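Local atomic coordinates of DUF2235 domain-containing protein (Pseudomonas aeruginosa, PDB entry 4O5P), a protein that probably hydrolyses membrane phospholipids as Tle1, a phospholipase effector delivered by the type VI secretion system. Residues T68-N76 / G235-F246; D104-Y114 / D155-R165. All coordinates share one frame; numbering follows the deposited sequence.

Contact 1: T68-N76 / G235-F246; sequences TLGFDGTNN and GFSRGAAEARAF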
loop_
_atom_site.group_PDB
_atom_site.type_symbol
_atom_site.label_atom_id
_atom_site.label_comp_id
_atom_site.label_asym_id
_atom_site.label_seq_id
_atom_site.Cartn_x
_atom_site.Cartn_y
_atom_site.Cartn_z
ATOM N N THR A 68 17.408 -1.870 -8.926
ATOM C CA THR A 68 15.994 -1.502 -8.847
ATOM C C THR A 68 15.222 -2.534 -8.012
ATOM O O THR A 68 15.360 -3.746 -8.234
ATOM C CB THR A 68 15.370 -1.419 -10.246
ATOM O OG1 THR A 68 16.109 -0.490 -11.055
ATOM C CG2 THR A 68 13.921 -0.968 -10.160
ATOM N N LEU A 69 14.404 -2.048 -7.071
ATOM C CA LEU A 69 13.537 -2.871 -6.224
ATOM C C LEU A 69 12.090 -2.349 -6.297
ATOM O O LEU A 69 11.841 -1.186 -6.026
ATOM C CB LEU A 69 14.034 -2.803 -4.777
ATOM C CG LEU A 69 13.354 -3.624 -3.688
ATOM C CD1 LEU A 69 13.242 -5.061 -4.127
ATOM C CD2 LEU A 69 14.140 -3.554 -2.375
ATOM N N GLY A 70 11.148 -3.201 -6.680
ATOM C CA GLY A 70 9.753 -2.802 -6.774
ATOM C C GLY A 70 8.895 -3.606 -5.816
ATOM O O GLY A 70 8.870 -4.837 -5.892
ATOM N N PHE A 71 8.210 -2.909 -4.904
ATOM C CA PHE A 71 7.261 -3.519 -3.986
ATOM C C PHE A 71 5.843 -3.223 -4.481
ATOM O O PHE A 71 5.368 -2.060 -4.433
ATOM C CB PHE A 71 7.404 -2.925 -2.585
ATOM C CG PHE A 71 8.755 -3.125 -1.949
ATOM C CD1 PHE A 71 9.034 -4.280 -1.240
ATOM C CD2 PHE A 71 9.719 -2.126 -2.002
ATOM C CE1 PHE A 71 10.257 -4.463 -0.624
ATOM C CE2 PHE A 71 10.946 -2.291 -1.378
ATOM C CZ PHE A 71 11.214 -3.465 -0.687
ATOM N N ASP A 72 5.168 -4.275 -4.944
ATOM C CA ASP A 72 3.846 -4.134 -5.550
ATOM C C ASP A 72 2.778 -3.887 -4.499
ATOM O O ASP A 72 3.027 -4.025 -3.288
ATOM C CB ASP A 72 3.475 -5.360 -6.386
ATOM C CG ASP A 72 2.659 -4.995 -7.612
ATOM O OD1 ASP A 72 2.034 -3.901 -7.616
ATOM O OD2 ASP A 72 2.634 -5.799 -8.575
ATOM N N GLY A 73 1.584 -3.522 -4.960
ATOM C CA GLY A 73 0.551 -3.075 -4.052
ATOM C C GLY A 73 -0.297 -4.179 -3.469
ATOM O O GLY A 73 -0.082 -5.362 -3.734
ATOM N N THR A 74 -1.268 -3.763 -2.669
ATOM C CA THR A 74 -2.222 -4.650 -2.033
ATOM C C THR A 74 -2.927 -5.504 -3.073
ATOM O O THR A 74 -3.543 -4.974 -3.993
ATOM C CB THR A 74 -3.276 -3.808 -1.300
ATOM O OG1 THR A 74 -2.605 -2.860 -0.455
ATOM C CG2 THR A 74 -4.189 -4.695 -0.471
ATOM N N ASN A 75 -2.831 -6.823 -2.910
ATOM C CA ASN A 75 -3.472 -7.792 -3.801
ATOM C C ASN A 75 -2.964 -7.740 -5.243
ATOM O O ASN A 75 -3.611 -8.265 -6.153
ATOM C CB ASN A 75 -5.003 -7.661 -3.779
ATOM C CG ASN A 75 -5.702 -8.942 -4.199
ATOM O OD1 ASN A 75 -5.354 -10.032 -3.730
ATOM N ND2 ASN A 75 -6.691 -8.823 -5.087
ATOM N N ASN A 76 -1.815 -7.101 -5.452
ATOM C CA ASN A 76 -1.177 -7.122 -6.764
ATOM C C ASN A 76 -0.071 -8.165 -6.850
ATOM O O ASN A 76 0.889 -8.138 -6.062
ATOM C CB ASN A 76 -0.571 -5.758 -7.083
ATOM C CG ASN A 76 -1.582 -4.652 -7.044
ATOM O OD1 ASN A 76 -1.653 -3.913 -6.075
ATOM N ND2 ASN A 76 -2.375 -4.526 -8.102
ATOM N N GLY A 235 7.262 1.720 -5.192
ATOM C CA GLY A 235 6.291 1.042 -4.349
ATOM C C GLY A 235 4.878 1.546 -4.602
ATOM O O GLY A 235 4.693 2.718 -4.937
ATOM N N PHE A 236 3.887 0.676 -4.448
ATOM C CA PHE A 236 2.486 1.151 -4.539
ATOM C C PHE A 236 1.703 0.602 -3.358
ATOM O O PHE A 236 1.862 -0.571 -3.006
ATOM C CB PHE A 236 1.883 0.751 -5.908
ATOM C CG PHE A 236 0.363 0.745 -5.987
ATOM C CD1 PHE A 236 -0.427 1.759 -5.424
ATOM C CD2 PHE A 236 -0.272 -0.276 -6.688
ATOM C CE1 PHE A 236 -1.823 1.715 -5.539
ATOM C CE2 PHE A 236 -1.662 -0.316 -6.819
ATOM C CZ PHE A 236 -2.436 0.672 -6.240
ATOM N N SER A 237 0.889 1.450 -2.722
ATOM C CA SER A 237 -0.048 0.986 -1.676
ATOM C C SER A 237 0.716 0.492 -0.455
ATOM O O SER A 237 1.577 1.185 0.055
ATOM C CB SER A 237 -0.967 -0.115 -2.212
ATOM O OG SER A 237 -2.065 -0.369 -1.319
ATOM N N ARG A 238 0.426 -0.717 0.009
ATOM C CA ARG A 238 1.208 -1.249 1.103
ATOM C C ARG A 238 2.644 -1.488 0.667
ATOM O O ARG A 238 3.545 -1.575 1.499
ATOM C CB ARG A 238 0.554 -2.498 1.702
ATOM C CG ARG A 238 -0.651 -2.101 2.521
ATOM C CD ARG A 238 -1.564 -3.236 2.854
ATOM N NE ARG A 238 -2.608 -2.774 3.757
ATOM C CZ ARG A 238 -3.834 -2.426 3.375
ATOM N NH1 ARG A 238 -4.187 -2.476 2.092
ATOM N NH2 ARG A 238 -4.708 -2.026 4.284
ATOM N N GLY A 239 2.870 -1.534 -0.638
ATOM C CA GLY A 239 4.219 -1.751 -1.138
ATOM C C GLY A 239 4.976 -0.427 -1.093
ATOM O O GLY A 239 6.195 -0.398 -0.980
ATOM N N ALA A 240 4.239 0.678 -1.162
ATOM C CA ALA A 240 4.832 1.995 -0.936
ATOM C C ALA A 240 5.164 2.164 0.548
ATOM O O ALA A 240 6.221 2.697 0.910
ATOM C CB ALA A 240 3.887 3.103 -1.417
ATOM N N ALA A 241 4.261 1.704 1.412
ATOM C CA ALA A 241 4.562 1.662 2.846
ATOM C C ALA A 241 5.829 0.849 3.108
ATOM O O ALA A 241 6.706 1.269 3.889
ATOM C CB ALA A 241 3.391 1.086 3.629
ATOM N N GLU A 242 5.911 -0.320 2.464
ATOM C CA GLU A 242 7.072 -1.185 2.583
ATOM C C GLU A 242 8.325 -0.494 2.082
ATOM O O GLU A 242 9.378 -0.642 2.674
ATOM C CB GLU A 242 6.873 -2.483 1.813
ATOM C CG GLU A 242 5.897 -3.477 2.455
ATOM C CD GLU A 242 5.253 -4.333 1.402
ATOM O OE1 GLU A 242 5.944 -4.636 0.407
ATOM O OE2 GLU A 242 4.061 -4.684 1.539
ATOM N N ALA A 243 8.225 0.248 0.986
ATOM C CA ALA A 243 9.402 0.960 0.464
ATOM C C ALA A 243 9.898 1.992 1.461
ATOM O O ALA A 243 11.110 2.172 1.647
ATOM C CB ALA A 243 9.098 1.612 -0.846
ATOM N N ARG A 244 8.970 2.679 2.099
ATOM C CA ARG A 244 9.349 3.720 3.052
ATOM C C ARG A 244 10.003 3.138 4.300
ATOM O O ARG A 244 11.053 3.624 4.764
ATOM C CB ARG A 244 8.125 4.588 3.368
ATOM C CG ARG A 244 7.676 5.339 2.111
ATOM C CD ARG A 244 6.276 5.961 2.215
ATOM N NE ARG A 244 6.196 7.089 3.143
ATOM C CZ ARG A 244 5.190 7.956 3.146
ATOM N NH1 ARG A 244 4.224 7.826 2.250
ATOM N NH2 ARG A 244 5.148 8.951 4.028
ATOM N N ALA A 245 9.406 2.070 4.826
ATOM C CA ALA A 245 10.033 1.367 5.940
ATOM C C ALA A 245 11.399 0.810 5.525
ATOM O O ALA A 245 12.366 0.926 6.266
ATOM C CB ALA A 245 9.114 0.259 6.463
ATOM N N PHE A 246 11.479 0.223 4.333
ATOM C CA PHE A 246 12.739 -0.254 3.756
ATOM C C PHE A 246 13.814 0.840 3.767
ATOM O O PHE A 246 14.925 0.629 4.248
ATOM C CB PHE A 246 12.480 -0.753 2.329
ATOM C CG PHE A 246 13.724 -1.020 1.515
ATOM C CD1 PHE A 246 14.300 -0.008 0.738
ATOM C CD2 PHE A 246 14.284 -2.287 1.480
ATOM C CE1 PHE A 246 15.424 -0.256 -0.021
ATOM C CE2 PHE A 246 15.413 -2.548 0.716
ATOM C CZ PHE A 246 15.991 -1.527 -0.038
HETATM O O HOH W 1 5.020 -5.483 -1.841
HETATM O O HOH W 2 2.107 -4.975 -0.695
#

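Contact 2: D104-Y114 / D155-R165; sequences DDINSRGIFKY and DALFYTLLKSR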
loop_
_atom_site.group_PDB
_atom_site.type_symbol
_atom_site.label_atom_id
_atom_site.label_comp_id
_atom_site.label_asym_id
_atom_site.label_seq_id
_atom_site.Cartn_x
_atom_site.Cartn_y
_atom_site.Cartn_z
ATOM N N ASP A 104 22.266 -13.105 -16.474
ATOM C CA ASP A 104 23.645 -13.222 -15.996
ATOM C C ASP A 104 24.544 -12.104 -16.509
ATOM O O ASP A 104 25.336 -11.529 -15.763
ATOM C CB ASP A 104 24.253 -14.548 -16.462
ATOM C CG ASP A 104 23.688 -15.749 -15.736
ATOM O OD1 ASP A 104 23.241 -15.595 -14.579
ATOM O OD2 ASP A 104 23.710 -16.856 -16.325
ATOM N N ASP A 105 24.416 -11.819 -17.798
ATOM C CA ASP A 105 25.241 -10.825 -18.465
ATOM C C ASP A 105 25.063 -9.428 -17.858
ATOM O O ASP A 105 26.025 -8.831 -17.361
ATOM C CB ASP A 105 24.904 -10.802 -19.951
ATOM C CG ASP A 105 26.013 -10.221 -20.776
ATOM O OD1 ASP A 105 26.180 -8.985 -20.736
ATOM O OD2 ASP A 105 26.728 -10.996 -21.451
ATOM N N ILE A 106 23.829 -8.927 -17.876
ATOM C CA ILE A 106 23.537 -7.590 -17.365
ATOM C C ILE A 106 23.874 -7.449 -15.885
ATOM O O ILE A 106 24.380 -6.406 -15.456
ATOM C CB ILE A 106 22.054 -7.211 -17.552
ATOM C CG1 ILE A 106 21.587 -7.531 -18.970
ATOM C CG2 ILE A 106 21.866 -5.724 -17.269
ATOM C CD1 ILE A 106 22.225 -6.641 -20.037
ATOM N N ASN A 107 23.558 -8.486 -15.110
ATOM C CA ASN A 107 23.918 -8.536 -13.697
ATOM C C ASN A 107 25.435 -8.372 -13.538
ATOM O O ASN A 107 25.910 -7.506 -12.801
ATOM C CB ASN A 107 23.437 -9.856 -13.057
ATOM C CG ASN A 107 21.924 -9.892 -12.814
ATOM O OD1 ASN A 107 21.249 -8.858 -12.813
ATOM N ND2 ASN A 107 21.393 -11.088 -12.593
ATOM N N SER A 108 26.189 -9.198 -14.258
ATOM C CA SER A 108 27.646 -9.094 -14.274
ATOM C C SER A 108 28.125 -7.714 -14.711
ATOM O O SER A 108 29.248 -7.317 -14.401
ATOM C CB SER A 108 28.249 -10.168 -15.178
ATOM O OG SER A 108 28.230 -11.417 -14.524
ATOM N N ARG A 109 27.276 -6.981 -15.429
ATOM C CA ARG A 109 27.577 -5.591 -15.755
ATOM C C ARG A 109 27.115 -4.617 -14.665
ATOM O O ARG A 109 27.239 -3.396 -14.823
ATOM C CB ARG A 109 26.983 -5.211 -17.107
ATOM C CG ARG A 109 27.523 -6.033 -18.274
ATOM C CD ARG A 109 27.747 -5.136 -19.478
ATOM N NE ARG A 109 27.544 -5.834 -20.744
ATOM C CZ ARG A 109 26.350 -6.081 -21.272
ATOM N NH1 ARG A 109 25.248 -5.701 -20.635
ATOM N NH2 ARG A 109 26.252 -6.717 -22.433
ATOM N N GLY A 110 26.581 -5.161 -13.570
ATOM C CA GLY A 110 26.317 -4.378 -12.372
ATOM C C GLY A 110 24.905 -3.841 -12.210
ATOM O O GLY A 110 24.616 -3.099 -11.263
ATOM N N ILE A 111 24.021 -4.202 -13.132
ATOM C CA ILE A 111 22.634 -3.788 -13.028
ATOM C C ILE A 111 21.757 -4.984 -12.674
ATOM O O ILE A 111 21.804 -6.016 -13.355
ATOM C CB ILE A 111 22.145 -3.128 -14.330
ATOM C CG1 ILE A 111 23.015 -1.921 -14.666
ATOM C CG2 ILE A 111 20.689 -2.692 -14.194
ATOM C CD1 ILE A 111 22.619 -1.233 -15.961
ATOM N N PHE A 112 20.964 -4.830 -11.608
ATOM C CA PHE A 112 20.093 -5.886 -11.081
ATOM C C PHE A 112 18.680 -5.336 -10.910
ATOM O O PHE A 112 18.507 -4.141 -10.668
ATOM C CB PHE A 112 20.582 -6.323 -9.696
ATOM C CG PHE A 112 21.934 -6.963 -9.702
ATOM C CD1 PHE A 112 23.087 -6.187 -9.684
ATOM C CD2 PHE A 112 22.053 -8.348 -9.709
ATOM C CE1 PHE A 112 24.348 -6.794 -9.698
ATOM C CE2 PHE A 112 23.297 -8.951 -9.718
ATOM C CZ PHE A 112 24.445 -8.181 -9.716
ATOM N N LYS A 113 17.671 -6.197 -11.031
ATOM C CA LYS A 113 16.304 -5.790 -10.687
ATOM C C LYS A 113 15.574 -6.892 -9.921
ATOM O O LYS A 113 15.813 -8.094 -10.141
ATOM C CB LYS A 113 15.510 -5.322 -11.922
ATOM C CG LYS A 113 14.937 -6.417 -12.802
ATOM C CD LYS A 113 14.359 -5.801 -14.077
ATOM C CE LYS A 113 13.593 -6.816 -14.917
ATOM N NZ LYS A 113 13.075 -6.203 -16.189
ATOM N N TYR A 114 14.702 -6.471 -9.004
ATOM C CA TYR A 114 14.000 -7.388 -8.129
ATOM C C TYR A 114 12.545 -6.965 -8.005
ATOM O O TYR A 114 12.243 -5.764 -7.927
ATOM C CB TYR A 114 14.650 -7.399 -6.745
ATOM C CG TYR A 114 16.093 -7.857 -6.745
ATOM C CD1 TYR A 114 16.412 -9.207 -6.721
ATOM C CD2 TYR A 114 17.136 -6.936 -6.754
ATOM C CE1 TYR A 114 17.737 -9.638 -6.704
ATOM C CE2 TYR A 114 18.457 -7.347 -6.747
ATOM C CZ TYR A 114 18.750 -8.702 -6.723
ATOM O OH TYR A 114 20.061 -9.115 -6.707
ATOM N N ASP A 155 22.200 -10.203 -1.975
ATOM C CA ASP A 155 22.261 -11.064 -3.154
ATOM C C ASP A 155 22.965 -10.395 -4.328
ATOM O O ASP A 155 23.798 -11.010 -4.980
ATOM C CB ASP A 155 20.852 -11.488 -3.578
ATOM C CG ASP A 155 20.861 -12.464 -4.747
ATOM O OD1 ASP A 155 21.271 -13.623 -4.545
ATOM O OD2 ASP A 155 20.452 -12.087 -5.869
ATOM N N ALA A 156 22.623 -9.137 -4.591
ATOM C CA ALA A 156 23.250 -8.383 -5.670
ATOM C C ALA A 156 24.761 -8.269 -5.476
ATOM O O ALA A 156 25.525 -8.490 -6.422
ATOM C CB ALA A 156 22.612 -7.003 -5.805
ATOM N N LEU A 157 25.193 -7.932 -4.257
ATOM C CA LEU A 157 26.640 -7.843 -4.002
ATOM C C LEU A 157 27.294 -9.221 -4.137
ATOM O O LEU A 157 28.333 -9.365 -4.774
ATOM C CB LEU A 157 26.918 -7.253 -2.613
ATOM C CG LEU A 157 28.331 -6.737 -2.320
ATOM C CD1 LEU A 157 28.838 -5.858 -3.462
ATOM C CD2 LEU A 157 28.380 -5.968 -1.009
ATOM N N PHE A 158 26.656 -10.219 -3.530
ATOM C CA PHE A 158 27.115 -11.599 -3.521
ATOM C C PHE A 158 27.355 -12.086 -4.936
ATOM O O PHE A 158 28.370 -12.722 -5.212
ATOM C CB PHE A 158 26.047 -12.465 -2.849
ATOM C CG PHE A 158 26.501 -13.850 -2.484
ATOM C CD1 PHE A 158 27.254 -14.067 -1.337
ATOM C CD2 PHE A 158 26.127 -14.944 -3.258
ATOM C CE1 PHE A 158 27.662 -15.341 -0.984
ATOM C CE2 PHE A 158 26.530 -16.234 -2.911
ATOM C CZ PHE A 158 27.298 -16.431 -1.770
ATOM N N TYR A 159 26.430 -11.783 -5.843
ATOM C CA TYR A 159 26.611 -12.176 -7.236
ATOM C C TYR A 159 27.710 -11.356 -7.868
ATOM O O TYR A 159 28.488 -11.872 -8.677
ATOM C CB TYR A 159 25.330 -12.007 -8.055
ATOM C CG TYR A 159 25.443 -12.564 -9.468
ATOM C CD1 TYR A 159 25.940 -11.790 -10.514
ATOM C CD2 TYR A 159 25.053 -13.866 -9.747
ATOM C CE1 TYR A 159 26.043 -12.304 -11.794
ATOM C CE2 TYR A 159 25.151 -14.386 -11.013
ATOM C CZ TYR A 159 25.645 -13.603 -12.033
ATOM O OH TYR A 159 25.739 -14.125 -13.298
ATOM N N THR A 160 27.763 -10.077 -7.516
ATOM C CA THR A 160 28.781 -9.206 -8.080
ATOM C C THR A 160 30.175 -9.773 -7.811
ATOM O O THR A 160 31.000 -9.847 -8.719
ATOM C CB THR A 160 28.667 -7.778 -7.545
ATOM O OG1 THR A 160 27.389 -7.233 -7.915
ATOM C CG2 THR A 160 29.752 -6.910 -8.139
ATOM N N LEU A 161 30.411 -10.216 -6.580
ATOM C CA LEU A 161 31.743 -10.672 -6.168
ATOM C C LEU A 161 32.023 -12.146 -6.458
ATOM O O LEU A 161 33.109 -12.494 -6.923
ATOM C CB LEU A 161 31.956 -10.385 -4.677
ATOM C CG LEU A 161 31.858 -8.903 -4.302
ATOM C CD1 LEU A 161 31.826 -8.684 -2.790
ATOM C CD2 LEU A 161 33.005 -8.132 -4.912
ATOM N N LEU A 162 31.048 -13.012 -6.202
ATOM C CA LEU A 162 31.284 -14.453 -6.240
ATOM C C LEU A 162 30.619 -15.210 -7.394
ATOM O O LEU A 162 30.776 -16.430 -7.500
ATOM C CB LEU A 162 30.854 -15.078 -4.914
ATOM C CG LEU A 162 31.823 -14.860 -3.757
ATOM C CD1 LEU A 162 31.066 -14.548 -2.468
ATOM C CD2 LEU A 162 32.696 -16.097 -3.591
ATOM N N LYS A 163 29.867 -14.501 -8.234
ATOM C CA LYS A 163 29.218 -15.109 -9.402
ATOM C C LYS A 163 28.235 -16.244 -9.073
ATOM O O LYS A 163 27.996 -17.139 -9.890
ATOM C CB LYS A 163 30.259 -15.582 -10.420
ATOM C CG LYS A 163 31.253 -14.501 -10.817
ATOM C CD LYS A 163 30.560 -13.207 -11.251
ATOM C CE LYS A 163 31.585 -12.118 -11.558
ATOM N NZ LYS A 163 30.954 -10.810 -11.929
ATOM N N SER A 164 27.664 -16.197 -7.877
ATOM C CA SER A 164 26.547 -17.066 -7.527
ATOM C C SER A 164 25.510 -16.202 -6.824
ATOM O O SER A 164 25.805 -15.080 -6.409
ATOM C CB SER A 164 27.002 -18.204 -6.616
ATOM O OG SER A 164 27.676 -17.697 -5.477
ATOM N N ARG A 165 24.295 -16.706 -6.693
ATOM C CA ARG A 165 23.268 -15.955 -5.987
ATOM C C ARG A 165 22.840 -16.731 -4.755
ATOM O O ARG A 165 23.047 -17.946 -4.689
ATOM C CB ARG A 165 22.078 -15.683 -6.909
ATOM C CG ARG A 165 22.055 -16.554 -8.161
ATOM C CD ARG A 165 21.251 -15.902 -9.290
ATOM N NE ARG A 165 22.087 -15.253 -10.308
ATOM C CZ ARG A 165 21.604 -14.514 -11.308
ATOM N NH1 ARG A 165 20.296 -14.325 -11.420
ATOM N NH2 ARG A 165 22.418 -13.957 -12.196
HETATM O O HOH W 3 27.776 -7.290 -11.044
#

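Contact 1: T68-N76 / G235-F246
Leu69 enters the contact with its CD2 methyl laid over one face of the Phe246 ring, 3.5 Å from CE2. Two residues on, the Phe71 side chain lies between the strand and the helix. Its CB packs 3.2 Å from Gly239 O, Glu242 CB covers one ring face, and CZ meets Phe246 CD2 at 3.9 Å, the two ring planes 58° apart. Phe71 O accepts Phe236 N at 3.1 Å, nearly in line with the C=O, as neighbours in a parallel sheet, and takes CA-H...O contacts from Gly235 and Gly239. Asp72 OD1 accepts Gly73 N of its own loop and is hydrogen-bonded to Ser90 OG, while OD2 is hydrogen-bonded to Tyr115 OH; the Asp72 carbonyl faces two waters that also touch the Glu242 carboxylate. Gly73 CA makes a CA-H...O contact with Phe236 O at 3.0 Å and packs against Ser237 CB. At Thr74, chi1 of -51° keeps OG1 beside the backbone N, and there it lies 2.7 Å from Ser237 OG in a hydrogen bond and accepts Arg238 NH1 in the guanidinium plane; Arg238 NE is hydrogen-bonded to Ala285 O. Ser237 OG is also hydrogen-bonded to His379 NE2. With Gly235 and Gly239 flanking a strained turn at Ser237, between strand 225-236 and helix 238-254, the arrangement is consistent with the GxSxG nucleophile elbow of an alpha/beta hydrolase.

Contact 2: D104-Y114 / D155-R165
Phe112 and Ala156 meet face-on: the alanine CB sits over the centre of the ring, 4.0 Å from the centroid and 12° off the normal, a CH-pi contact, while Asn107 CA lies over the rim of the opposite face. Tyr159 comes to the same ring at its edge, CD1 4.0 Å from Phe112 CE2. With CG anti to the backbone N, the tyrosine reaches out from its own helix to helix 104-108, where Asn107 CB packs obliquely against it and Ser108 OG stands at its edge. Its hydroxyl ends 3.2 Å from Asp104 OD1, the carboxylate and ring planes only 13° apart. The guanidinium of Arg165 is turned almost square to that carboxylate, at 83°. NH2 comes to 3.0 Å from Asp104 OD1, but the oxygen lies well out of the guanidinium plane, so this salt bridge rests on charge and no N-H is aimed at it. At the other end of the contact Tyr114 presents its edge to the helix. Its OH donates to the anti lone pair of Asp155 OD2 at 3.1 Å, and Ala156 CB lies near the ring plane; Asp155 OD1, the other oxygen, is hydrogen-bonded to Leu166 N. Beside the Phe112 rim, 3.6 Å from CE1 and CZ, Thr160 OG1 donates to Ala156 O, on the opposite face of that carbonyl from Thr160 N, and a water joins OG1 to Asn107 O. Polar groups thus surround the rim of the aromatic packing. The Asp104-Arg165 pair, on exposed residues and without a directed bond, probably contributes a modest electrostatic attraction, whereas the Tyr114-Asp155 bond ties strand to helix directionally.

How the contacts relate
Strands 62-71 and 111-116 lie side by side in the central sheet and join the two contacts: Tyr114 N is 2.9 Å from Thr68 O and Gly70 N is 3.1 Å from Tyr114 O, both probable hydrogen bonds, while Leu69 packs on Tyr114. Contact 1 is buried, its centre about 6 Å from the centre of the chain; contact 2 is partly buried, its centre about 29 Å from that point. Helix 139-162 serves both, since its Leu150 touches Phe246 of contact 1 and its end forms contact 2. Close glycine packing and a serine placed as an alpha/beta-hydrolase nucleophile would be mark contact 1; in contact 2 an aromatic centre passes into exposed charged residues.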